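Local coordinates for protein aminoglycoside acetyltransferase meta-AAC0020 (Uncultured bacterium, PDB 5F47) that probably acetylates aminoglycoside antibiotics, using acetyl-coenzyme A as donor, and so would confer resistance as a GNAT-fold acetyltransferase, at residues Gln49-Leu52 / Asn56-Val59; Val76-Gln79 / Lys84-Ala87; Tyr90-Asp95 / Asp136-Thr141. All coordinates share one frame; numbering follows the deposited sequence. Where two conformers were deposited one is given.

Overall arrangement
All three contacts build on one mixed GNAT sheet. Contact 1 sets the end of helix 45-53 against the start of strand 57-64; contact 2 pairs strands 67-77 and 86-94 at the loop end of their hairpin; contact 3 packs helix 132-138 over strand 86-94. The centres of contacts 1 and 2 are about 15 Å apart, but the contacts touch, Asn56 O standing 2.8 Å from Val76 N, a probable hydrogen bond between neighbouring strands. Contact 3 is centred about 21 Å from each of the others and shares strand 86-94 with contact 2. Each touches the second subunit. A glucose unit lies about 7 Å from the Leu86 side chain and calcium about 8 Å from Leu52's.

Contact 1. Residues Gln49-Leu52 / Asn56-Val59; sequences QKLL and NFYV
Leu52, near the end of helix 45-53, and Phe57, at the start of strand 57-64, make the closest backbone approach, their CA atoms 6.8 Å apart, after the chain has turned back through three linking residues. The Phe57 ring receives most of the contact. Leu51 lies over one face of it: the methyl CD1 sits 3.8 Å from the ring centroid and only 16° off the ring normal, a CH-pi contact, while CG comes down nearer the rim, 3.7 Å from Phe57 CE2. Both side chains run with CG anti to the backbone N (Leu51 chi1 174°, Phe57 chi1 -179°), which carries the branched end of the leucine over the flat of the ring. A branched aliphatic residue suits this place, since its methyls can follow an aromatic face. Leu52 has nearly the same torsions as Leu51, but its CB points away from the strand: its CA comes to the ring edge, and its CD1 reaches Val59 CG2 at 4.3 Å, a looser apolar touch. One water lies 2.7 Å from both Leu52 O and Phe57 O and bridges these two carbonyls. Outside the pair, Phe24 of helix 21-34 touches both Leu51 and Val59, and the Phe57 ring meets that of Tyr75; Tyr80 of the second subunit also packs on Phe57. The whole is a helix-turn-strand connection, the apolar side of a helix laid against the start of strand 57-64, first strand of the hairpin with 67-77, and its turn carries Asn53 and Asn55, which bind a calcium ion together with Glu18.

Contact 2. Residues Val76-Gln79 / Lys84-Ala87; sequences VLEQ and KPLA
Gln79 and Leu86 are brought together by matching first torsions: in each, CG lies anti to the carbonyl carbon (chi1 -61° and -56°), and the glutamine then runs extended beyond CG, so that its amide passes across the leucine branch at about a right angle, Gln79 CD 3.4 Å from Leu86 CG. The motif is a beta hairpin, strands 67-77 and 86-94 of the GNAT sheet, caught where the strands give way to the connecting loop. Leu77 and Leu86 form an antiparallel hydrogen-bonded pair, with Leu77 N giving to Leu86 O at 2.9 Å and Leu86 N returning a bond to Leu77 O at 3.0 Å. Val76 and Ala87 follow as a non-hydrogen-bonded pair. The two leucines share one face of the sheet, where Phe124 of strand 122-128 touches both; Val76 and Ala87 share the other, against Phe120 and Tyr115. Such apolar residues suit a pair of strands buried on both faces.

Pro85, just outside the ladder, packs against Val76, whose CG1 lies alongside the proline ring, 4.0 Å from Pro85 CB. In one of its two modelled conformers the Glu78 chain, bent at chi2, also lays its carboxylate next to this ring. Pro85 has no N-H to give; across the loop end one side-chain bond, from Gln79, continues the pairing. The second subunit meets this end of the hairpin: its Tyr75 OH bonds Glu78 O, and its His47 NE2 bonds Gln79 O. Gln79 also reaches Glu121 through NE2, and the other bond of that nitrogen runs to Lys84 O at 2.7 Å, nearly straight on to the oxygen (C=O...N angle 170°), with Lys84 O close to the amide plane.

Contact 3. Residues Tyr90-Asp95 / Asp136-Thr141; sequences YDLAVD and DFYRST
Leu92 meets two aromatic side chains of helix 132-138, Phe137 and Tyr138, and approaches both from the opposite direction. Its CB stands 3.5 Å from Tyr138 OH, the shortest approach of the contact, and, in one of the two modelled conformers of the leucine, its methyls CD1 and CD2 both reach Phe137 CE2, each at 4.1 Å. The leucine gets there because CG is anti to the backbone N (chi1 178°), which sends the branch straight out from the strand toward the helix. Its methyls meet the rings obliquely, and a flexible branched chain suits a place between two rings.

The two rings are set by each other and by what follows. Phe137 CD2 lies 3.7 Å above the Tyr138 ring, over its centre, while Tyr138 CE1 lies at the edge of the Phe137 ring and in its plane. Over one face of Phe137 sits Thr141 CG2. Behind them, a type I beta turn runs from Tyr138 to Thr141. Thr141 OG1 gives to Tyr138 O at 2.7 Å, in the carbonyl plane on a lone pair, and Thr141 N bonds the same oxygen, so a hydroxyl residue suits this turn by doubling the grip on the carbonyl. Ser140, in one of its two conformers, grips Phe137 O in the same way through OG and N.

Farther out, Ile108 of helix 103-117 touches both Leu92 and Phe137, and Val125 and Ala127 of strand 122-128 flank Tyr138. Tyr154 of the second subunit packs on Tyr138 and bonds Thr141 OG1. The strand and the helix thus meet mainly through apolar packing and the close Tyr138 OH, while the hydrogen bonds lie within 136-141, where they would steady the backbone that carries the rings.

Contact 1. Residues Gln49-Leu52 / Asn56-Val59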
ATOM      1  N   GLN B  49      -9.471  12.972  11.914  1.00 20.33           N
ATOM      2  CA  GLN B  49      -8.418  13.658  12.651  1.00 21.02           C
ATOM      3  C   GLN B  49      -7.352  12.667  13.106  1.00 22.82           C
ATOM      4  O   GLN B  49      -6.159  12.952  13.027  1.00 21.03           O
ATOM      5  CB  GLN B  49      -8.978  14.410  13.859  1.00 23.02           C
ATOM      6  CG  GLN B  49      -7.923  15.221  14.625  1.00 24.10           C
ATOM      7  CD  GLN B  49      -7.361  16.359  13.798  1.00 25.82           C
ATOM      8  OE1 GLN B  49      -8.101  17.257  13.393  1.00 27.45           O
ATOM      9  NE2 GLN B  49      -6.047  16.333  13.541  1.00 24.34           N
ATOM     10  N   LYS B  50      -7.785  11.508  13.585  1.00 21.35           N
ATOM     11  CA  LYS B  50      -6.862  10.460  14.019  1.00 24.26           C
ATOM     12  C   LYS B  50      -5.937  10.041  12.882  1.00 20.68           C
ATOM     13  O   LYS B  50      -4.727   9.874  13.067  1.00 19.93           O
ATOM     14  CB  LYS B  50      -7.643   9.252  14.543  1.00 30.62           C
ATOM     15  CG  LYS B  50      -6.803   8.206  15.260  1.00 37.66           C
ATOM     16  CD  LYS B  50      -7.692   7.148  15.920  1.00 45.10           C
ATOM     17  CE  LYS B  50      -6.879   5.979  16.471  1.00 52.06           C
ATOM     18  NZ  LYS B  50      -7.729   4.985  17.196  1.00 57.11           N
ATOM     19  N   LEU B  51      -6.505   9.862  11.698  1.00 18.15           N
ATOM     20  CA  LEU B  51      -5.694   9.542  10.524  1.00 18.06           C
ATOM     21  C   LEU B  51      -4.697  10.658  10.172  1.00 17.40           C
ATOM     22  O   LEU B  51      -3.517  10.387   9.959  1.00 17.68           O
ATOM     23  CB  LEU B  51      -6.614   9.235   9.338  1.00 17.40           C
ATOM     24  CG  LEU B  51      -5.957   9.017   7.972  1.00 15.59           C
ATOM     25  CD1 LEU B  51      -4.944   7.895   8.057  1.00 17.24           C
ATOM     26  CD2 LEU B  51      -7.026   8.702   6.927  1.00 16.86           C
ATOM     27  N   LEU B  52      -5.154  11.910  10.145  1.00 16.68           N
ATOM     28  CA  LEU B  52      -4.274  13.039   9.865  1.00 17.43           C
ATOM     29  C   LEU B  52      -3.150  13.139  10.886  1.00 18.61           C
ATOM     30  O   LEU B  52      -2.047  13.612  10.558  1.00 18.70           O
ATOM     31  CB  LEU B  52      -5.087  14.336   9.825  1.00 19.72           C
ATOM     32  CG  LEU B  52      -4.437  15.581   9.239  1.00 21.73           C
ATOM     33  CD1 LEU B  52      -4.084  15.322   7.785  1.00 19.58           C
ATOM     34  CD2 LEU B  52      -5.397  16.753   9.359  1.00 21.77           C
ATOM     35  N   ASN B  56       2.679   8.198   9.837  1.00 19.76           N
ATOM     36  CA  ASN B  56       2.965   7.399   8.637  1.00 19.07           C
ATOM     37  C   ASN B  56       2.001   7.703   7.499  1.00 16.17           C
ATOM     38  O   ASN B  56       1.843   6.910   6.567  1.00 15.44           O
ATOM     39  CB  ASN B  56       2.907   5.922   8.978  1.00 20.75           C
ATOM     40  CG  ASN B  56       1.605   5.536   9.643  1.00 19.91           C
ATOM     41  OD1 ASN B  56       0.576   6.222   9.490  1.00 20.70           O
ATOM     42  ND2 ASN B  56       1.628   4.421  10.362  1.00 22.61           N
ATOM     43  N   PHE B  57       1.374   8.873   7.575  1.00 15.04           N
ATOM     44  CA  PHE B  57       0.392   9.301   6.591  1.00 14.00           C
ATOM     45  C   PHE B  57       0.625  10.764   6.291  1.00 15.70           C
ATOM     46  O   PHE B  57       0.673  11.586   7.203  1.00 16.22           O
ATOM     47  CB  PHE B  57      -1.031   9.073   7.130  1.00 14.74           C
ATOM     48  CG  PHE B  57      -2.111   9.466   6.181  1.00 14.13           C
ATOM     49  CD1 PHE B  57      -2.348   8.705   5.045  1.00 12.89           C
ATOM     50  CD2 PHE B  57      -2.910  10.584   6.430  1.00 14.62           C
ATOM     51  CE1 PHE B  57      -3.371   9.048   4.161  1.00 13.38           C
ATOM     52  CE2 PHE B  57      -3.928  10.931   5.559  1.00 14.48           C
ATOM     53  CZ  PHE B  57      -4.162  10.161   4.421  1.00 14.66           C
ATOM     54  N   TYR B  58       0.791  11.089   5.015  1.00 14.18           N
ATOM     55  CA  TYR B  58       1.055  12.469   4.603  1.00 15.43           C
ATOM     56  C   TYR B  58       0.199  12.859   3.408  1.00 15.11           C
ATOM     57  O   TYR B  58       0.125  12.137   2.417  1.00 13.84           O
ATOM     58  CB  TYR B  58       2.530  12.669   4.256  1.00 16.71           C
ATOM     59  CG  TYR B  58       3.460  12.615   5.430  1.00 17.97           C
ATOM     60  CD1 TYR B  58       3.621  13.720   6.256  1.00 21.30           C
ATOM     61  CD2 TYR B  58       4.199  11.478   5.701  1.00 19.58           C
ATOM     62  CE1 TYR B  58       4.492  13.691   7.333  1.00 24.93           C
ATOM     63  CE2 TYR B  58       5.074  11.442   6.772  1.00 23.45           C
ATOM     64  CZ  TYR B  58       5.208  12.547   7.584  1.00 26.09           C
ATOM     65  OH  TYR B  58       6.082  12.518   8.646  1.00 29.68           O
ATOM     66  N   VAL B  59      -0.385  14.051   3.504  1.00 15.80           N
ATOM     67  CA  VAL B  59      -1.291  14.586   2.501  1.00 15.40           C
ATOM     68  C   VAL B  59      -0.680  15.843   1.899  1.00 16.98           C
ATOM     69  O   VAL B  59      -0.218  16.726   2.627  1.00 17.55           O
ATOM     70  CB  VAL B  59      -2.661  14.939   3.107  1.00 14.49           C
ATOM     71  CG1 VAL B  59      -3.617  15.415   2.031  1.00 15.88           C
ATOM     72  CG2 VAL B  59      -3.256  13.740   3.840  1.00 14.17           C
TER
HETATM   73  O   HOH W   1      -0.618  13.686   8.263  1.00 20.85           O

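Contact 2. Residues Val76-Gln79 / Lys84-Ala87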
ATOM      1  N   VAL B  76       3.380   5.808   4.495  1.00 12.79           N
ATOM      2  CA  VAL B  76       4.720   5.288   4.718  1.00 13.33           C
ATOM      3  C   VAL B  76       4.647   3.793   5.001  1.00 13.63           C
ATOM      4  O   VAL B  76       3.891   3.351   5.885  1.00 15.63           O
ATOM      5  CB  VAL B  76       5.370   6.013   5.897  1.00 14.83           C
ATOM      6  CG1 VAL B  76       6.764   5.437   6.193  1.00 16.83           C
ATOM      7  CG2 VAL B  76       5.419   7.518   5.607  1.00 17.09           C
ATOM      8  N   LEU B  77       5.427   3.030   4.251  1.00 12.12           N
ATOM      9  CA  LEU B  77       5.576   1.600   4.510  1.00 12.58           C
ATOM     10  C   LEU B  77       7.015   1.286   4.910  1.00 12.57           C
ATOM     11  O   LEU B  77       7.913   1.236   4.058  1.00 13.62           O
ATOM     12  CB  LEU B  77       5.184   0.791   3.271  1.00 14.15           C
ATOM     13  CG  LEU B  77       3.813   1.081   2.640  1.00 16.47           C
ATOM     14  CD1 LEU B  77       3.617   0.204   1.403  1.00 17.57           C
ATOM     15  CD2 LEU B  77       2.657   0.897   3.637  1.00 17.27           C
ATOM     16  N   GLU B  78       7.243   1.094   6.205  1.00 13.69           N
ATOM     17  CA  GLU B  78       8.547   0.647   6.679  0.58 14.12           C
ATOM     18  C   GLU B  78       8.832  -0.738   6.124  1.00 14.69           C
ATOM     19  O   GLU B  78       7.950  -1.598   6.134  1.00 14.25           O
ATOM     20  CB  GLU B  78       8.590   0.638   8.202  0.58 16.11           C
ATOM     21  CG  GLU B  78       8.437   2.009   8.826  0.58 17.29           C
ATOM     22  CD  GLU B  78       9.683   2.873   8.720  0.58 20.15           C
ATOM     23  OE1 GLU B  78       9.550   4.103   8.881  0.58 21.58           O
ATOM     24  OE2 GLU B  78      10.791   2.329   8.506  0.58 20.59           O
ATOM     25  N   GLN B  79      10.054  -0.943   5.631  1.00 13.63           N
ATOM     26  CA  GLN B  79      10.433  -2.195   4.976  1.00 12.67           C
ATOM     27  C   GLN B  79      11.191  -3.180   5.843  1.00 13.76           C
ATOM     28  O   GLN B  79      11.853  -2.799   6.814  1.00 15.22           O
ATOM     29  CB  GLN B  79      11.326  -1.927   3.763  1.00 15.14           C
ATOM     30  CG  GLN B  79      10.685  -1.091   2.672  1.00 17.67           C
ATOM     31  CD  GLN B  79      11.533  -1.119   1.427  1.00 18.61           C
ATOM     32  OE1 GLN B  79      11.441  -2.049   0.625  1.00 21.73           O
ATOM     33  NE2 GLN B  79      12.403  -0.115   1.274  1.00 18.45           N
ATOM     34  N   LYS B  84      15.536   1.893   4.751  1.00 20.66           N
ATOM     35  CA  LYS B  84      14.921   3.039   4.098  1.00 18.35           C
ATOM     36  C   LYS B  84      13.484   2.714   3.703  1.00 18.15           C
ATOM     37  O   LYS B  84      13.251   1.741   3.007  1.00 18.96           O
ATOM     38  CB  LYS B  84      15.724   3.437   2.853  1.00 20.50           C
ATOM     39  CG  LYS B  84      17.188   3.788   3.125  1.00 25.99           C
ATOM     40  CD  LYS B  84      17.902   4.133   1.838  1.00 33.27           C
ATOM     41  CE  LYS B  84      19.179   4.912   2.113  1.00 42.19           C
ATOM     42  NZ  LYS B  84      20.091   4.182   3.036  1.00 51.03           N
ATOM     43  N   PRO B  85      12.514   3.531   4.138  1.00 15.70           N
ATOM     44  CA  PRO B  85      11.122   3.182   3.841  1.00 15.74           C
ATOM     45  C   PRO B  85      10.681   3.428   2.409  1.00 16.14           C
ATOM     46  O   PRO B  85      11.382   4.046   1.598  1.00 16.93           O
ATOM     47  CB  PRO B  85      10.314   4.098   4.780  1.00 16.45           C
ATOM     48  CG  PRO B  85      11.288   4.656   5.736  1.00 18.91           C
ATOM     49  CD  PRO B  85      12.622   4.656   5.079  1.00 18.34           C
ATOM     50  N   LEU B  86       9.502   2.911   2.119  1.00 14.26           N
ATOM     51  CA  LEU B  86       8.770   3.203   0.898  1.00 14.57           C
ATOM     52  C   LEU B  86       7.664   4.193   1.211  1.00 13.37           C
ATOM     53  O   LEU B  86       7.143   4.230   2.314  1.00 12.98           O
ATOM     54  CB  LEU B  86       8.129   1.945   0.302  1.00 14.54           C
ATOM     55  CG  LEU B  86       9.044   0.763  -0.007  1.00 15.74           C
ATOM     56  CD1 LEU B  86       8.225  -0.450  -0.401  1.00 17.23           C
ATOM     57  CD2 LEU B  86      10.035   1.085  -1.110  1.00 16.50           C
ATOM     58  N   ALA B  87       7.290   4.979   0.215  1.00 13.53           N
ATOM     59  CA  ALA B  87       6.044   5.723   0.278  1.00 13.51           C
ATOM     60  C   ALA B  87       5.101   5.278  -0.833  1.00 11.58           C
ATOM     61  O   ALA B  87       5.493   5.161  -2.004  1.00 14.53           O
ATOM     62  CB  ALA B  87       6.312   7.209   0.182  1.00 16.04           C
TER

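Contact 3. Residues Tyr90-Asp95 / Asp136-Thr141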
ATOM      1  N   TYR B  90      -1.546   6.827  -2.625  1.00 12.58           N
ATOM      2  CA  TYR B  90      -2.762   6.062  -2.754  1.00 12.49           C
ATOM      3  C   TYR B  90      -3.769   6.705  -3.712  1.00 14.47           C
ATOM      4  O   TYR B  90      -4.347   6.018  -4.563  1.00 16.50           O
ATOM      5  CB  TYR B  90      -3.404   5.845  -1.365  1.00 14.08           C
ATOM      6  CG  TYR B  90      -4.534   4.861  -1.445  1.00 14.98           C
ATOM      7  CD1 TYR B  90      -4.289   3.487  -1.452  1.00 17.04           C
ATOM      8  CD2 TYR B  90      -5.846   5.304  -1.598  1.00 16.22           C
ATOM      9  CE1 TYR B  90      -5.352   2.575  -1.571  1.00 19.04           C
ATOM     10  CE2 TYR B  90      -6.905   4.404  -1.722  1.00 19.83           C
ATOM     11  CZ  TYR B  90      -6.653   3.050  -1.705  1.00 20.79           C
ATOM     12  OH  TYR B  90      -7.734   2.199  -1.839  1.00 26.13           O
ATOM     13  N   ASP B  91      -4.025   8.000  -3.526  1.00 14.93           N
ATOM     14  CA  ASP B  91      -4.920   8.767  -4.410  1.00 15.32           C
ATOM     15  C   ASP B  91      -4.268  10.059  -4.845  1.00 14.26           C
ATOM     16  O   ASP B  91      -3.536  10.661  -4.086  1.00 14.87           O
ATOM     17  CB  ASP B  91      -6.231   9.135  -3.705  1.00 16.68           C
ATOM     18  CG  ASP B  91      -7.277   8.053  -3.761  1.00 20.33           C
ATOM     19  OD1 ASP B  91      -7.414   7.350  -4.796  1.00 21.24           O
ATOM     20  OD2 ASP B  91      -8.013   7.934  -2.751  1.00 20.88           O
ATOM     21  N   LEU B  92      -4.573  10.478  -6.067  1.00 15.88           N
ATOM     22  CA  LEU B  92      -4.173  11.786  -6.564  0.51 14.61           C
ATOM     23  C   LEU B  92      -5.302  12.297  -7.453  1.00 16.12           C
ATOM     24  O   LEU B  92      -5.790  11.575  -8.327  1.00 18.45           O
ATOM     25  CB  LEU B  92      -2.843  11.705  -7.334  0.51 14.89           C
ATOM     26  CG  LEU B  92      -2.288  12.978  -7.979  0.51 16.12           C
ATOM     27  CD1 LEU B  92      -0.778  12.899  -8.061  0.51 16.32           C
ATOM     28  CD2 LEU B  92      -2.867  13.196  -9.369  0.51 16.88           C
ATOM     29  N   ALA B  93      -5.730  13.532  -7.227  1.00 15.78           N
ATOM     30  CA  ALA B  93      -6.757  14.108  -8.066  1.00 17.77           C
ATOM     31  C   ALA B  93      -6.575  15.598  -8.197  1.00 18.77           C
ATOM     32  O   ALA B  93      -6.065  16.255  -7.291  1.00 18.86           O
ATOM     33  CB  ALA B  93      -8.160  13.796  -7.515  1.00 19.23           C
ATOM     34  N   VAL B  94      -7.016  16.114  -9.336  1.00 19.32           N
ATOM     35  CA  VAL B  94      -7.047  17.544  -9.594  1.00 19.59           C
ATOM     36  C   VAL B  94      -8.442  17.915 -10.081  1.00 21.37           C
ATOM     37  O   VAL B  94      -9.039  17.194 -10.885  1.00 22.23           O
ATOM     38  CB  VAL B  94      -5.973  17.950 -10.619  1.00 22.36           C
ATOM     39  CG1 VAL B  94      -6.103  19.431 -11.009  1.00 25.02           C
ATOM     40  CG2 VAL B  94      -4.595  17.675 -10.046  1.00 22.39           C
ATOM     41  N   ASP B  95      -8.966  19.005  -9.532  1.00 23.23           N
ATOM     42  CA  ASP B  95     -10.234  19.606  -9.946  1.00 27.14           C
ATOM     43  C   ASP B  95     -10.361  19.592 -11.467  1.00 28.26           C
ATOM     44  O   ASP B  95      -9.438  20.000 -12.170  1.00 26.05           O
ATOM     45  CB  ASP B  95     -10.303  21.043  -9.412  1.00 30.94           C
ATOM     46  CG  ASP B  95     -11.672  21.681  -9.564  1.00 36.55           C
ATOM     47  OD1 ASP B  95     -12.310  21.538 -10.630  1.00 38.41           O
ATOM     48  OD2 ASP B  95     -12.092  22.367  -8.610  1.00 39.44           O
ATOM     49  N   ASP B 136      -1.584   8.564 -18.811  1.00 22.10           N
ATOM     50  CA  ASP B 136      -0.815   9.549 -19.546  1.00 26.76           C
ATOM     51  C   ASP B 136      -0.198  10.532 -18.564  1.00 21.60           C
ATOM     52  O   ASP B 136       0.926  10.981 -18.769  1.00 19.87           O
ATOM     53  CB  ASP B 136      -1.676  10.269 -20.582  1.00 37.64           C
ATOM     54  CG  ASP B 136      -0.874  10.679 -21.808  1.00 47.07           C
ATOM     55  OD1 ASP B 136      -0.161   9.814 -22.376  1.00 47.83           O
ATOM     56  OD2 ASP B 136      -0.946  11.862 -22.198  1.00 56.76           O
ATOM     57  N   PHE B 137      -0.908  10.840 -17.483  1.00 20.14           N
ATOM     58  CA  PHE B 137      -0.364  11.735 -16.468  1.00 18.98           C
ATOM     59  C   PHE B 137       0.890  11.158 -15.807  1.00 17.59           C
ATOM     60  O   PHE B 137       1.939  11.827 -15.768  1.00 17.59           O
ATOM     61  CB  PHE B 137      -1.393  12.056 -15.369  1.00 19.59           C
ATOM     62  CG  PHE B 137      -0.768  12.754 -14.193  1.00 19.52           C
ATOM     63  CD1 PHE B 137      -0.410  14.102 -14.284  1.00 20.99           C
ATOM     64  CD2 PHE B 137      -0.427  12.040 -13.051  1.00 19.55           C
ATOM     65  CE1 PHE B 137       0.218  14.731 -13.229  1.00 21.99           C
ATOM     66  CE2 PHE B 137       0.210  12.670 -12.006  1.00 19.38           C
ATOM     67  CZ  PHE B 137       0.528  14.003 -12.086  1.00 19.84           C
ATOM     68  N   TYR B 138       0.808   9.935 -15.287  1.00 16.62           N
ATOM     69  CA  TYR B 138       1.963   9.407 -14.563  1.00 15.65           C
ATOM     70  C   TYR B 138       3.158   9.229 -15.500  1.00 15.48           C
ATOM     71  O   TYR B 138       4.300   9.440 -15.097  1.00 15.96           O
ATOM     72  CB  TYR B 138       1.624   8.098 -13.844  1.00 15.18           C
ATOM     73  CG  TYR B 138       0.762   8.340 -12.624  1.00 15.82           C
ATOM     74  CD1 TYR B 138       1.245   9.061 -11.541  1.00 16.58           C
ATOM     75  CD2 TYR B 138      -0.533   7.860 -12.561  1.00 15.65           C
ATOM     76  CE1 TYR B 138       0.463   9.306 -10.430  1.00 18.43           C
ATOM     77  CE2 TYR B 138      -1.330   8.108 -11.446  1.00 17.32           C
ATOM     78  CZ  TYR B 138      -0.820   8.836 -10.391  1.00 18.03           C
ATOM     79  OH  TYR B 138      -1.590   9.081  -9.267  1.00 19.90           O
ATOM     80  N   ARG B 139       2.895   8.904 -16.757  1.00 16.05           N
ATOM     81  CA  ARG B 139       3.987   8.713 -17.706  1.00 16.83           C
ATOM     82  C   ARG B 139       4.671  10.023 -18.052  1.00 17.58           C
ATOM     83  O   ARG B 139       5.735  10.006 -18.672  1.00 17.08           O
ATOM     84  CB  ARG B 139       3.464   8.015 -18.953  1.00 16.41           C
ATOM     85  CG  ARG B 139       3.152   6.561 -18.671  1.00 15.91           C
ATOM     86  CD  ARG B 139       2.263   5.929 -19.731  1.00 16.68           C
ATOM     87  NE  ARG B 139       2.080   4.502 -19.450  1.00 16.31           N
ATOM     88  CZ  ARG B 139       1.099   3.746 -19.928  1.00 16.87           C
ATOM     89  NH1 ARG B 139       0.158   4.275 -20.703  1.00 19.17           N
ATOM     90  NH2 ARG B 139       1.044   2.451 -19.614  1.00 17.47           N
ATOM     91  N   SER B 140       4.090  11.143 -17.626  1.00 16.99           N
ATOM     92  CA  SER B 140       4.670  12.465 -17.868  0.73 17.70           C
ATOM     93  C   SER B 140       5.449  13.004 -16.667  1.00 18.86           C
ATOM     94  O   SER B 140       5.904  14.156 -16.677  1.00 21.28           O
ATOM     95  CB  SER B 140       3.570  13.467 -18.246  0.73 18.88           C
ATOM     96  OG  SER B 140       2.855  13.912 -17.102  0.73 20.99           O
ATOM     97  N   THR B 141       5.598  12.183 -15.629  1.00 19.02           N
ATOM     98  CA  THR B 141       6.263  12.607 -14.393  1.00 18.15           C
ATOM     99  C   THR B 141       7.655  12.001 -14.235  1.00 18.13           C
ATOM    100  O   THR B 141       8.224  12.036 -13.154  1.00 19.42           O
ATOM    101  CB  THR B 141       5.419  12.239 -13.146  1.00 17.87           C
ATOM    102  OG1 THR B 141       5.288  10.811 -13.055  1.00 16.75           O
ATOM    103  CG2 THR B 141       4.031  12.890 -13.235  1.00 18.71           C
TER